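PDB 3FXG: rhamnonate dehydratase from Gibberella zeae PH-1, which probably catalyses the magnesium-dependent dehydration of L-rhamnonate to 2-keto-3-deoxy-L-rhamnonate, as a member of the enolase superfamily. Local coordinates for residues V221-M225 with G274-Y278; G26-N30 with D298-L302; V269-E275 with L292-D298; S40-T44 with P187-C191. All coordinates share one frame; numbering follows the deposited sequence.

Contact 1 of 4, residues V221-M225 with G274-Y278; sequences VDCYM and GEHEY. With MG (magnesium ion), chain I.
Two carboxylates reach one magnesium ion from the end of strand 219-222 and from the loop after strand 270-273: in Asp222 chi1 of -168° puts CG opposite the backbone N, while Glu275 starts with CG tucked between N and the carbonyl carbon (66°) and then runs out extended. Asp222 OD2 binds the magnesium at 2.2 Å, and Glu275 OE2 does so at the same 2.2 Å; the ion between them would offset the repulsion of two like charges. Glu248 completes the protein's share of the site. The short Asp222 has its other oxygen fixed as well: OD1 accepts the backbone N of Tyr224 at 2.9 Å, an Asx turn, and accepts a hydrogen bond from a metal-bound water at 2.7 Å.

Away from the metal, the selenomethionine Met225 lays its flexible end over one face of the His276 ring. Its CE stands 3.5 Å from the centroid of that ring, close to the ring normal, and SE lies over the same face. Tyr224 and His276 meet obliquely, their planes 81° apart, and one water joins Tyr224 OH (2.8 Å) to His276 NE2 (2.9 Å), lying in the plane of both rings. His276 ND1 is bonded to Glu249.

Phe122 of a second subunit packs on Tyr224 and His276. Residues 221-225 finish barrel strand 219-222, which pairs with strand 246-248, and run on into a loop; residues 274-278 lead from strand 270-273 into helix 279-287.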
loop_
_atom_site.group_PDB
_atom_site.type_symbol
_atom_site.label_atom_id
_atom_site.label_comp_id
_atom_site.label_asym_id
_atom_site.label_seq_id
_atom_site.Cartn_x
_atom_site.Cartn_y
_atom_site.Cartn_z
ATOM N N VAL A 221 20.892 -10.721 -22.983
ATOM C CA VAL A 221 19.935 -11.315 -23.909
ATOM C C VAL A 221 18.835 -10.338 -24.304
ATOM O O VAL A 221 18.121 -9.814 -23.446
ATOM C CB VAL A 221 19.284 -12.577 -23.293
ATOM C CG1 VAL A 221 18.346 -13.230 -24.300
ATOM C CG2 VAL A 221 20.373 -13.560 -22.854
ATOM N N ASP A 222 18.700 -10.096 -25.603
ATOM C CA ASP A 222 17.671 -9.188 -26.103
ATOM C C ASP A 222 16.447 -10.007 -26.486
ATOM O O ASP A 222 16.553 -10.967 -27.248
ATOM C CB ASP A 222 18.182 -8.419 -27.317
ATOM C CG ASP A 222 17.280 -7.259 -27.692
ATOM O OD1 ASP A 222 16.105 -7.498 -28.040
ATOM O OD2 ASP A 222 17.749 -6.105 -27.634
ATOM N N CYS A 223 15.287 -9.620 -25.963
ATOM C CA CYS A 223 14.052 -10.349 -26.229
ATOM C C CYS A 223 13.047 -9.626 -27.130
ATOM O O CYS A 223 11.946 -10.126 -27.368
ATOM C CB CYS A 223 13.397 -10.734 -24.899
ATOM S SG CYS A 223 14.470 -11.740 -23.818
ATOM N N TYR A 224 13.436 -8.457 -27.630
ATOM C CA TYR A 224 12.609 -7.649 -28.529
ATOM C C TYR A 224 11.099 -7.675 -28.228
ATOM O O TYR A 224 10.299 -8.088 -29.071
ATOM C CB TYR A 224 12.867 -8.087 -29.983
ATOM C CG TYR A 224 12.413 -7.092 -31.038
ATOM C CD1 TYR A 224 12.987 -5.821 -31.124
ATOM C CD2 TYR A 224 11.396 -7.416 -31.937
ATOM C CE1 TYR A 224 12.553 -4.891 -32.082
ATOM C CE2 TYR A 224 10.955 -6.496 -32.894
ATOM C CZ TYR A 224 11.536 -5.237 -32.959
ATOM O OH TYR A 224 11.079 -4.322 -33.882
HETATM N N MSE A 225 10.731 -7.217 -27.031
HETATM C CA MSE A 225 9.340 -7.145 -26.561
HETATM C C MSE A 225 8.456 -8.336 -26.954
HETATM O O MSE A 225 7.244 -8.195 -27.126
HETATM C CB MSE A 225 8.701 -5.821 -27.039
HETATM C CG MSE A 225 8.653 -5.603 -28.552
HETATM SE SE MSE A 225 8.203 -3.765 -29.136
HETATM C CE MSE A 225 9.089 -3.811 -30.854
ATOM N N GLY A 274 12.895 -0.094 -22.688
ATOM C CA GLY A 274 12.756 1.319 -22.986
ATOM C C GLY A 274 12.963 1.811 -24.408
ATOM O O GLY A 274 12.580 2.936 -24.712
ATOM N N GLU A 275 13.548 1.006 -25.290
ATOM C CA GLU A 275 13.770 1.496 -26.644
ATOM C C GLU A 275 12.471 1.822 -27.373
ATOM O O GLU A 275 12.471 2.602 -28.322
ATOM C CB GLU A 275 14.629 0.521 -27.456
ATOM C CG GLU A 275 14.019 -0.828 -27.761
ATOM C CD GLU A 275 15.055 -1.789 -28.328
ATOM O OE1 GLU A 275 14.841 -2.328 -29.439
ATOM O OE2 GLU A 275 16.090 -1.997 -27.655
ATOM N N HIS A 276 11.361 1.251 -26.917
ATOM C CA HIS A 276 10.081 1.547 -27.543
ATOM C C HIS A 276 9.137 2.330 -26.632
ATOM O O HIS A 276 7.919 2.181 -26.703
ATOM C CB HIS A 276 9.422 0.264 -28.044
ATOM C CG HIS A 276 10.213 -0.428 -29.109
ATOM N ND1 HIS A 276 11.025 -1.511 -28.848
ATOM C CD2 HIS A 276 10.364 -0.152 -30.426
ATOM C CE1 HIS A 276 11.643 -1.873 -29.960
ATOM N NE2 HIS A 276 11.260 -1.064 -30.931
ATOM N N GLU A 277 9.719 3.165 -25.775
ATOM C CA GLU A 277 8.954 4.024 -24.871
ATOM C C GLU A 277 9.267 5.465 -25.302
ATOM O O GLU A 277 10.323 5.721 -25.881
ATOM C CB GLU A 277 9.366 3.778 -23.418
ATOM C CG GLU A 277 8.503 4.499 -22.393
ATOM C CD GLU A 277 7.014 4.370 -22.686
ATOM O OE1 GLU A 277 6.508 5.112 -23.556
ATOM O OE2 GLU A 277 6.355 3.518 -22.053
ATOM N N TYR A 278 8.363 6.400 -25.018
ATOM C CA TYR A 278 8.540 7.789 -25.453
ATOM C C TYR A 278 8.167 8.851 -24.419
ATOM O O TYR A 278 7.303 8.626 -23.574
ATOM C CB TYR A 278 7.692 8.038 -26.706
ATOM C CG TYR A 278 7.725 6.909 -27.715
ATOM C CD1 TYR A 278 8.505 6.996 -28.867
ATOM C CD2 TYR A 278 6.994 5.740 -27.501
ATOM C CE1 TYR A 278 8.555 5.943 -29.783
ATOM C CE2 TYR A 278 7.039 4.683 -28.406
ATOM C CZ TYR A 278 7.822 4.791 -29.543
ATOM O OH TYR A 278 7.865 3.742 -30.431
HETATM MG MG MG I . 17.116 -3.971 -27.565
HETATM O O HOH W 1 15.094 -4.966 -27.946
HETATM O O HOH W 2 12.308 -1.862 -33.552
HETATM O O HOH W 3 19.179 -3.318 -28.779
#

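Contact 2 of 4, residues G26-N30 with D298-L302; sequences GDYHN and DVMWL
Tyr28 presents a ring edge to Trp301, with Tyr28 CE2 3.5 Å from Trp301 CZ2 and the indole carbon lying in the tyrosine plane; the two planes are inclined at 65°, an oblique pairing. Gly26 O sits over the centre of one tyrosine face. On one face of the indole lies Asp298 OD2, 3.5 Å above the plane, and this oxygen also comes to the edge of the Tyr28 ring.

There Tyr28 OH donates to Asp298 OD2 at 2.8 Å, although the hydroxyl is modelled too close to the selenomethionine Met300, so its exact place is doubtful. Aspartate suits this position because it has two acceptors: OD1 takes Met300 N at 2.8 Å in an Asx turn, while OD2 is also bonded to His325. A water links the loops by donating to Gly26 O (2.9 Å) and accepting from Trp301 NE1 (2.7 Å). Having no side chain, Gly26 lets Met300 SE approach its CA to 4.1 Å.

All the residues that touch are buried. An N-terminal loop here meets a loop that follows a barrel strand, consistent with the capping-domain and barrel arrangement of the enolase superfamily. Residues 26-30 belong to the loop between strand 11-19 and helix 36-39; residues 298-302 lie between strand 294-295 and helix 305-316, with Met300 resting on helices 128-148 and 329-335.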
loop_
_atom_site.group_PDB
_atom_site.type_symbol
_atom_site.label_atom_id
_atom_site.label_comp_id
_atom_site.label_asym_id
_atom_site.label_seq_id
_atom_site.Cartn_x
_atom_site.Cartn_y
_atom_site.Cartn_z
ATOM N N GLY A 26 18.826 6.361 -40.544
ATOM C CA GLY A 26 18.466 5.939 -39.202
ATOM C C GLY A 26 17.685 4.649 -39.006
ATOM O O GLY A 26 17.640 4.134 -37.887
ATOM N N ASP A 27 17.065 4.117 -40.057
ATOM C CA ASP A 27 16.295 2.880 -39.904
ATOM C C ASP A 27 17.205 1.653 -39.872
ATOM O O ASP A 27 17.554 1.095 -40.914
ATOM C CB ASP A 27 15.274 2.733 -41.036
ATOM C CG ASP A 27 14.258 1.631 -40.766
ATOM O OD1 ASP A 27 14.501 0.803 -39.857
ATOM O OD2 ASP A 27 13.221 1.590 -41.467
ATOM N N TYR A 28 17.567 1.237 -38.661
ATOM C CA TYR A 28 18.444 0.087 -38.434
ATOM C C TYR A 28 18.027 -1.197 -39.148
ATOM O O TYR A 28 18.878 -1.978 -39.573
ATOM C CB TYR A 28 18.506 -0.254 -36.943
ATOM C CG TYR A 28 18.699 0.907 -36.001
ATOM C CD1 TYR A 28 19.944 1.520 -35.853
ATOM C CD2 TYR A 28 17.642 1.358 -35.209
ATOM C CE1 TYR A 28 20.131 2.554 -34.931
ATOM C CE2 TYR A 28 17.816 2.383 -34.293
ATOM C CZ TYR A 28 19.060 2.974 -34.153
ATOM O OH TYR A 28 19.227 3.965 -33.213
ATOM N N HIS A 29 16.722 -1.421 -39.261
ATOM C CA HIS A 29 16.226 -2.656 -39.858
ATOM C C HIS A 29 15.887 -2.638 -41.341
ATOM O O HIS A 29 15.444 -3.647 -41.885
ATOM C CB HIS A 29 15.024 -3.151 -39.053
ATOM C CG HIS A 29 15.229 -3.061 -37.574
ATOM N ND1 HIS A 29 14.802 -1.983 -36.830
ATOM C CD2 HIS A 29 15.886 -3.876 -36.715
ATOM C CE1 HIS A 29 15.187 -2.137 -35.575
ATOM N NE2 HIS A 29 15.848 -3.277 -35.479
ATOM N N ASN A 30 16.092 -1.501 -41.994
ATOM C CA ASN A 30 15.830 -1.411 -43.421
ATOM C C ASN A 30 17.142 -1.745 -44.118
ATOM O O ASN A 30 17.799 -0.872 -44.690
ATOM C CB ASN A 30 15.370 -0.003 -43.801
ATOM C CG ASN A 30 15.043 0.119 -45.274
ATOM O OD1 ASN A 30 14.327 -0.716 -45.829
ATOM N ND2 ASN A 30 15.559 1.163 -45.917
ATOM N N ASP A 298 15.740 5.324 -27.320
ATOM C CA ASP A 298 16.442 5.526 -28.582
ATOM C C ASP A 298 16.297 7.030 -28.796
ATOM O O ASP A 298 15.181 7.547 -28.831
ATOM C CB ASP A 298 15.769 4.757 -29.724
ATOM C CG ASP A 298 16.524 4.888 -31.034
ATOM O OD1 ASP A 298 16.668 6.026 -31.528
ATOM O OD2 ASP A 298 16.983 3.857 -31.570
ATOM N N VAL A 299 17.420 7.731 -28.914
ATOM C CA VAL A 299 17.401 9.179 -29.071
ATOM C C VAL A 299 16.652 9.667 -30.304
ATOM O O VAL A 299 16.146 10.788 -30.321
ATOM C CB VAL A 299 18.832 9.757 -29.092
ATOM C CG1 VAL A 299 19.545 9.335 -30.352
ATOM C CG2 VAL A 299 18.780 11.273 -28.977
HETATM N N MSE A 300 16.581 8.831 -31.334
HETATM C CA MSE A 300 15.880 9.212 -32.554
HETATM C C MSE A 300 14.389 8.901 -32.477
HETATM O O MSE A 300 13.638 9.235 -33.392
HETATM C CB MSE A 300 16.485 8.489 -33.764
HETATM C CG MSE A 300 17.880 8.967 -34.156
HETATM SE SE MSE A 300 18.641 7.890 -35.588
HETATM C CE MSE A 300 19.174 6.386 -34.517
ATOM N N TRP A 301 13.955 8.279 -31.383
ATOM C CA TRP A 301 12.552 7.909 -31.248
ATOM C C TRP A 301 11.781 8.526 -30.078
ATOM O O TRP A 301 10.629 8.938 -30.251
ATOM C CB TRP A 301 12.411 6.382 -31.146
ATOM C CG TRP A 301 13.115 5.575 -32.214
ATOM C CD1 TRP A 301 13.625 6.033 -33.396
ATOM C CD2 TRP A 301 13.346 4.157 -32.201
ATOM N NE1 TRP A 301 14.158 4.990 -34.120
ATOM C CE2 TRP A 301 14.000 3.827 -33.412
ATOM C CE3 TRP A 301 13.065 3.132 -31.285
ATOM C CZ2 TRP A 301 14.376 2.514 -33.731
ATOM C CZ3 TRP A 301 13.440 1.825 -31.600
ATOM C CH2 TRP A 301 14.089 1.531 -32.816
ATOM N N LEU A 302 12.406 8.589 -28.901
ATOM C CA LEU A 302 11.740 9.080 -27.687
ATOM C C LEU A 302 11.273 10.530 -27.650
ATOM O O LEU A 302 10.386 10.870 -26.860
ATOM C CB LEU A 302 12.617 8.834 -26.451
ATOM C CG LEU A 302 13.485 10.015 -25.988
ATOM C CD1 LEU A 302 13.867 9.842 -24.523
ATOM C CD2 LEU A 302 14.716 10.126 -26.870
HETATM O O HOH W 4 15.896 5.670 -36.080
#

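Contact 3 of 4, residues V269-E275 with L292-D298; sequences VKFTTGE and LDIIQPD. With MG (magnesium ion), chain I.
Phe271 and Thr273 pair with Asp293, Ile294 and Gln296 between neighbouring parallel strands of the beta/alpha barrel, the two strands of a beta-alpha-beta unit whose helix is 279-287.

Backbone bonds set the register. Asp293 N donates to Phe271 O at 2.9 Å, and Gln296 N to Thr273 O at 2.8 Å. Between them the bond from Thr273 N to Ile294 O is weak, at 3.5 Å. Gly274, at a positive phi of 125°, turns the chain closely past Gln296.

Side-chain bonds reinforce the pairing at both ends. Asp293 OD2 accepts Phe271 N at 2.9 Å, nearly straight, on its anti side and somewhat out of the carboxylate plane, so the carboxylate takes up an N-H ahead of the backbone pairing. The same oxygen forms a salt bridge with Lys263, and OD1 is bonded to Ser230 of a third subunit. Toward the metal, Thr272 OG1 donates to Gln296 OE1 at 2.8 Å from 53° above the carbonyl plane. The amide can serve both ways: Gln296 NE2 donates to the metal ligand Glu248, a second-shell support.

Apolar contacts fill the two faces. Thr272 CG2 lies alongside Ile294 CB at 3.6 Å. On the other face Thr273 CG2 presses on Leu292 CD1 at 3.3 Å, tighter than usual, with Leu286 of the intervening helix covering both residues.

Waters bridge the two chain segments just past the strands. One joins Glu275 N and OE2 to Gln296 OE1, and another donates to Glu275 O at 2.8 Å while accepting from Asp298 N.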
loop_
_atom_site.group_PDB
_atom_site.type_symbol
_atom_site.label_atom_id
_atom_site.label_comp_id
_atom_site.label_asym_id
_atom_site.label_seq_id
_atom_site.Cartn_x
_atom_site.Cartn_y
_atom_site.Cartn_z
ATOM N N VAL A 269 18.190 -10.711 -10.446
ATOM C CA VAL A 269 18.499 -10.691 -11.874
ATOM C C VAL A 269 18.175 -9.321 -12.463
ATOM O O VAL A 269 17.168 -8.703 -12.109
ATOM C CB VAL A 269 17.695 -11.770 -12.635
ATOM C CG1 VAL A 269 18.032 -11.728 -14.117
ATOM C CG2 VAL A 269 18.011 -13.146 -12.067
ATOM N N LYS A 270 19.030 -8.851 -13.367
ATOM C CA LYS A 270 18.834 -7.549 -13.991
ATOM C C LYS A 270 17.922 -7.584 -15.215
ATOM O O LYS A 270 18.025 -8.477 -16.061
ATOM C CB LYS A 270 20.188 -6.944 -14.388
ATOM C CG LYS A 270 21.135 -6.705 -13.213
ATOM C CD LYS A 270 22.238 -5.717 -13.585
ATOM C CE LYS A 270 23.328 -6.364 -14.410
ATOM N NZ LYS A 270 24.151 -7.282 -13.575
ATOM N N PHE A 271 17.033 -6.599 -15.298
ATOM C CA PHE A 271 16.104 -6.472 -16.416
ATOM C C PHE A 271 16.172 -5.049 -16.951
ATOM O O PHE A 271 16.353 -4.104 -16.181
ATOM C CB PHE A 271 14.684 -6.799 -15.953
ATOM C CG PHE A 271 14.504 -8.236 -15.577
ATOM C CD1 PHE A 271 14.272 -9.196 -16.557
ATOM C CD2 PHE A 271 14.653 -8.643 -14.256
ATOM C CE1 PHE A 271 14.194 -10.548 -16.228
ATOM C CE2 PHE A 271 14.579 -9.994 -13.913
ATOM C CZ PHE A 271 14.351 -10.948 -14.905
ATOM N N THR A 272 16.037 -4.899 -18.267
ATOM C CA THR A 272 16.096 -3.584 -18.895
ATOM C C THR A 272 15.018 -3.464 -19.965
ATOM O O THR A 272 14.427 -4.461 -20.378
ATOM C CB THR A 272 17.466 -3.345 -19.578
ATOM O OG1 THR A 272 17.526 -4.092 -20.801
ATOM C CG2 THR A 272 18.609 -3.797 -18.669
ATOM N N THR A 273 14.764 -2.236 -20.407
ATOM C CA THR A 273 13.777 -1.985 -21.450
ATOM C C THR A 273 13.734 -0.492 -21.736
ATOM O O THR A 273 14.467 0.284 -21.114
ATOM C CB THR A 273 12.363 -2.451 -21.024
ATOM O OG1 THR A 273 11.469 -2.352 -22.136
ATOM C CG2 THR A 273 11.828 -1.581 -19.884
ATOM N N GLY A 274 12.895 -0.094 -22.688
ATOM C CA GLY A 274 12.756 1.319 -22.986
ATOM C C GLY A 274 12.963 1.811 -24.408
ATOM O O GLY A 274 12.580 2.936 -24.712
ATOM N N GLU A 275 13.548 1.006 -25.290
ATOM C CA GLU A 275 13.770 1.496 -26.644
ATOM C C GLU A 275 12.471 1.822 -27.373
ATOM O O GLU A 275 12.471 2.602 -28.322
ATOM C CB GLU A 275 14.629 0.521 -27.456
ATOM C CG GLU A 275 14.019 -0.828 -27.761
ATOM C CD GLU A 275 15.055 -1.789 -28.328
ATOM O OE1 GLU A 275 14.841 -2.328 -29.439
ATOM O OE2 GLU A 275 16.090 -1.997 -27.655
ATOM N N LEU A 292 13.524 -1.727 -12.992
ATOM C CA LEU A 292 14.376 -1.852 -14.170
ATOM C C LEU A 292 15.766 -1.337 -13.815
ATOM O O LEU A 292 15.924 -0.219 -13.331
ATOM C CB LEU A 292 13.787 -1.059 -15.341
ATOM C CG LEU A 292 12.477 -1.646 -15.874
ATOM C CD1 LEU A 292 11.761 -0.625 -16.725
ATOM C CD2 LEU A 292 12.767 -2.918 -16.667
ATOM N N ASP A 293 16.772 -2.170 -14.049
ATOM C CA ASP A 293 18.150 -1.819 -13.725
ATOM C C ASP A 293 18.754 -0.824 -14.698
ATOM O O ASP A 293 19.704 -0.113 -14.361
ATOM C CB ASP A 293 18.988 -3.089 -13.687
ATOM C CG ASP A 293 18.477 -4.067 -12.663
ATOM O OD1 ASP A 293 18.972 -4.040 -11.519
ATOM O OD2 ASP A 293 17.558 -4.842 -12.996
ATOM N N ILE A 294 18.200 -0.779 -15.904
ATOM C CA ILE A 294 18.669 0.138 -16.937
ATOM C C ILE A 294 17.519 0.517 -17.862
ATOM O O ILE A 294 16.729 -0.341 -18.253
ATOM C CB ILE A 294 19.764 -0.508 -17.825
ATOM C CG1 ILE A 294 20.941 -0.977 -16.974
ATOM C CG2 ILE A 294 20.251 0.498 -18.870
ATOM C CD1 ILE A 294 22.027 -1.665 -17.787
ATOM N N ILE A 295 17.406 1.798 -18.201
ATOM C CA ILE A 295 16.372 2.208 -19.143
ATOM C C ILE A 295 17.123 2.521 -20.430
ATOM O O ILE A 295 18.228 3.073 -20.396
ATOM C CB ILE A 295 15.542 3.413 -18.634
ATOM C CG1 ILE A 295 16.426 4.633 -18.393
ATOM C CG2 ILE A 295 14.810 3.007 -17.357
ATOM C CD1 ILE A 295 15.624 5.881 -18.039
ATOM N N GLN A 296 16.529 2.165 -21.565
ATOM C CA GLN A 296 17.207 2.310 -22.848
ATOM C C GLN A 296 16.450 3.011 -23.970
ATOM O O GLN A 296 16.045 2.378 -24.946
ATOM C CB GLN A 296 17.615 0.912 -23.315
ATOM C CG GLN A 296 18.338 0.111 -22.232
ATOM C CD GLN A 296 18.388 -1.380 -22.528
ATOM O OE1 GLN A 296 17.350 -2.039 -22.640
ATOM N NE2 GLN A 296 19.597 -1.920 -22.650
ATOM N N PRO A 297 16.265 4.330 -23.861
ATOM C CA PRO A 297 15.546 5.036 -24.922
ATOM C C PRO A 297 16.397 5.158 -26.177
ATOM O O PRO A 297 17.626 5.085 -26.108
ATOM C CB PRO A 297 15.275 6.400 -24.298
ATOM C CG PRO A 297 16.488 6.615 -23.460
ATOM C CD PRO A 297 16.674 5.260 -22.794
ATOM N N ASP A 298 15.740 5.324 -27.320
ATOM C CA ASP A 298 16.442 5.526 -28.582
ATOM C C ASP A 298 16.297 7.030 -28.796
ATOM O O ASP A 298 15.181 7.547 -28.831
ATOM C CB ASP A 298 15.769 4.757 -29.724
ATOM C CG ASP A 298 16.524 4.888 -31.034
ATOM O OD1 ASP A 298 16.668 6.026 -31.528
ATOM O OD2 ASP A 298 16.983 3.857 -31.570
HETATM MG MG MG I . 17.116 -3.971 -27.565
HETATM O O HOH W 5 15.008 -1.713 -24.705
HETATM O O HOH W 6 12.921 5.235 -27.440
HETATM O O HOH W 3 19.179 -3.318 -28.779
HETATM O O HOH W 1 15.094 -4.966 -27.946
#

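Contact 4 of 4, residues S40-T44 with P187-C191; sequences SDIST and PLPFC
A loop following helix 36-39 is laid against the loop that leaves barrel strand 184-187, and Ser43 meets Leu188 at their junction. Ser43 N donates to Leu188 O at 2.8 Å, in the carbonyl plane and almost straight at 168°. Flanking this bond, Pro189 CA approaches Asp41 O at 3.3 Å in a CH...O contact. A buried proline has no N-H to satisfy, which fits it to this place where its carbons do the touching. The carbonyls of Asp41 and Pro187 are tied by one water, which donates to Asp41 O (2.7 Å) and to Pro187 O (2.8 Å).

Side chains add to the seam. Ile42 CG1 sets its branch obliquely against Pro187 CB at 4.1 Å, and Asp41 CB packs on Pro189 CB at 3.8 Å. With OG opposite the backbone N (chi1 -178°), Ser43 directs its small hydroxyl past Cys191 CA at 3.0 Å to reach Ser226, its hydrogen-bond partner. Phe190 has Pro189 CB over one face and a cation-pi contact with Lys201.

Pro189 and Leu188 rest on Asn202 of helix 195-213. A loop from the N-terminal part lying over the strand ends of the barrel is typical of the enolase superfamily.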
loop_
_atom_site.group_PDB
_atom_site.type_symbol
_atom_site.label_atom_id
_atom_site.label_comp_id
_atom_site.label_asym_id
_atom_site.label_seq_id
_atom_site.Cartn_x
_atom_site.Cartn_y
_atom_site.Cartn_z
ATOM N N SER A 40 17.773 -13.818 -39.324
ATOM C CA SER A 40 18.193 -14.854 -38.386
ATOM C C SER A 40 17.014 -15.187 -37.478
ATOM O O SER A 40 15.974 -14.534 -37.548
ATOM C CB SER A 40 19.378 -14.369 -37.550
ATOM O OG SER A 40 19.022 -13.253 -36.757
ATOM N N ASP A 41 17.159 -16.208 -36.640
ATOM C CA ASP A 41 16.073 -16.567 -35.733
ATOM C C ASP A 41 15.996 -15.549 -34.606
ATOM O O ASP A 41 16.872 -15.499 -33.744
ATOM C CB ASP A 41 16.284 -17.960 -35.134
ATOM C CG ASP A 41 16.170 -19.062 -36.169
ATOM O OD1 ASP A 41 15.360 -18.914 -37.109
ATOM O OD2 ASP A 41 16.880 -20.083 -36.028
ATOM N N ILE A 42 14.946 -14.735 -34.620
ATOM C CA ILE A 42 14.756 -13.724 -33.588
ATOM C C ILE A 42 13.306 -13.724 -33.127
ATOM O O ILE A 42 12.391 -13.634 -33.943
ATOM C CB ILE A 42 15.097 -12.318 -34.111
ATOM C CG1 ILE A 42 16.557 -12.268 -34.571
ATOM C CG2 ILE A 42 14.852 -11.283 -33.019
ATOM C CD1 ILE A 42 16.968 -10.920 -35.152
ATOM N N SER A 43 13.101 -13.825 -31.819
ATOM C CA SER A 43 11.753 -13.816 -31.261
ATOM C C SER A 43 11.217 -12.385 -31.318
ATOM O O SER A 43 11.891 -11.448 -30.885
ATOM C CB SER A 43 11.784 -14.309 -29.810
ATOM O OG SER A 43 10.480 -14.362 -29.252
ATOM N N THR A 44 10.014 -12.222 -31.862
ATOM C CA THR A 44 9.391 -10.904 -31.981
ATOM C C THR A 44 7.903 -10.999 -31.629
ATOM O O THR A 44 7.375 -12.095 -31.428
ATOM C CB THR A 44 9.502 -10.353 -33.422
ATOM O OG1 THR A 44 8.511 -10.976 -34.248
ATOM C CG2 THR A 44 10.886 -10.631 -34.008
ATOM N N PRO A 187 20.410 -11.987 -29.560
ATOM C CA PRO A 187 18.952 -11.985 -29.702
ATOM C C PRO A 187 18.353 -13.362 -29.397
ATOM O O PRO A 187 18.837 -14.382 -29.891
ATOM C CB PRO A 187 18.753 -11.562 -31.155
ATOM C CG PRO A 187 19.930 -12.187 -31.840
ATOM C CD PRO A 187 21.077 -11.962 -30.876
ATOM N N LEU A 188 17.315 -13.381 -28.563
ATOM C CA LEU A 188 16.635 -14.622 -28.197
ATOM C C LEU A 188 15.944 -15.125 -29.458
ATOM O O LEU A 188 15.174 -14.398 -30.081
ATOM C CB LEU A 188 15.597 -14.355 -27.106
ATOM C CG LEU A 188 14.958 -15.591 -26.474
ATOM C CD1 LEU A 188 15.969 -16.266 -25.559
ATOM C CD2 LEU A 188 13.724 -15.182 -25.683
ATOM N N PRO A 189 16.208 -16.381 -29.847
ATOM C CA PRO A 189 15.620 -16.976 -31.049
ATOM C C PRO A 189 14.148 -17.389 -31.085
ATOM O O PRO A 189 13.492 -17.214 -32.112
ATOM C CB PRO A 189 16.548 -18.158 -31.324
ATOM C CG PRO A 189 16.914 -18.608 -29.948
ATOM C CD PRO A 189 17.191 -17.295 -29.235
ATOM N N PHE A 190 13.615 -17.922 -29.991
ATOM C CA PHE A 190 12.228 -18.384 -30.019
ATOM C C PHE A 190 11.270 -17.731 -29.028
ATOM O O PHE A 190 11.648 -17.400 -27.906
ATOM C CB PHE A 190 12.228 -19.904 -29.852
ATOM C CG PHE A 190 13.204 -20.592 -30.764
ATOM C CD1 PHE A 190 12.964 -20.663 -32.134
ATOM C CD2 PHE A 190 14.406 -21.087 -30.268
ATOM C CE1 PHE A 190 13.911 -21.212 -33.000
ATOM C CE2 PHE A 190 15.360 -21.637 -31.126
ATOM C CZ PHE A 190 15.111 -21.698 -32.493
ATOM N N CYS A 191 10.025 -17.554 -29.467
ATOM C CA CYS A 191 8.986 -16.925 -28.659
ATOM C C CYS A 191 8.206 -17.943 -27.823
ATOM O O CYS A 191 8.332 -19.149 -28.021
ATOM C CB CYS A 191 8.019 -16.150 -29.563
ATOM S SG CYS A 191 6.865 -17.189 -30.495
HETATM O O HOH W 7 19.161 -15.659 -32.405
HETATM O O HOH W 8 14.426 -11.500 -29.557
#

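Contact 1 and contact 3 are closest, with centres 7 Å apart; they share Gly274 and Glu275, and both reach the magnesium ion, so the parallel strand pairing leads straight into the metal site. Contact 2 joins them through Trp301, whose CE3 packs 3.1 Å from Glu275 O, and it shares Asp298 with contact 3; the Trp301 side chain is about 8 Å from the ion. Contact 4 meets contact 1 where Asp222 O and Leu188 N lie 2.9 Å apart, a probable hydrogen bond from the residue just past strand 184-187 to the end of the adjacent strand 219-222. Contacts 2 and 4 do not touch, their nearest atoms being about 7 Å apart, yet each brings an N-terminal loop to the barrel.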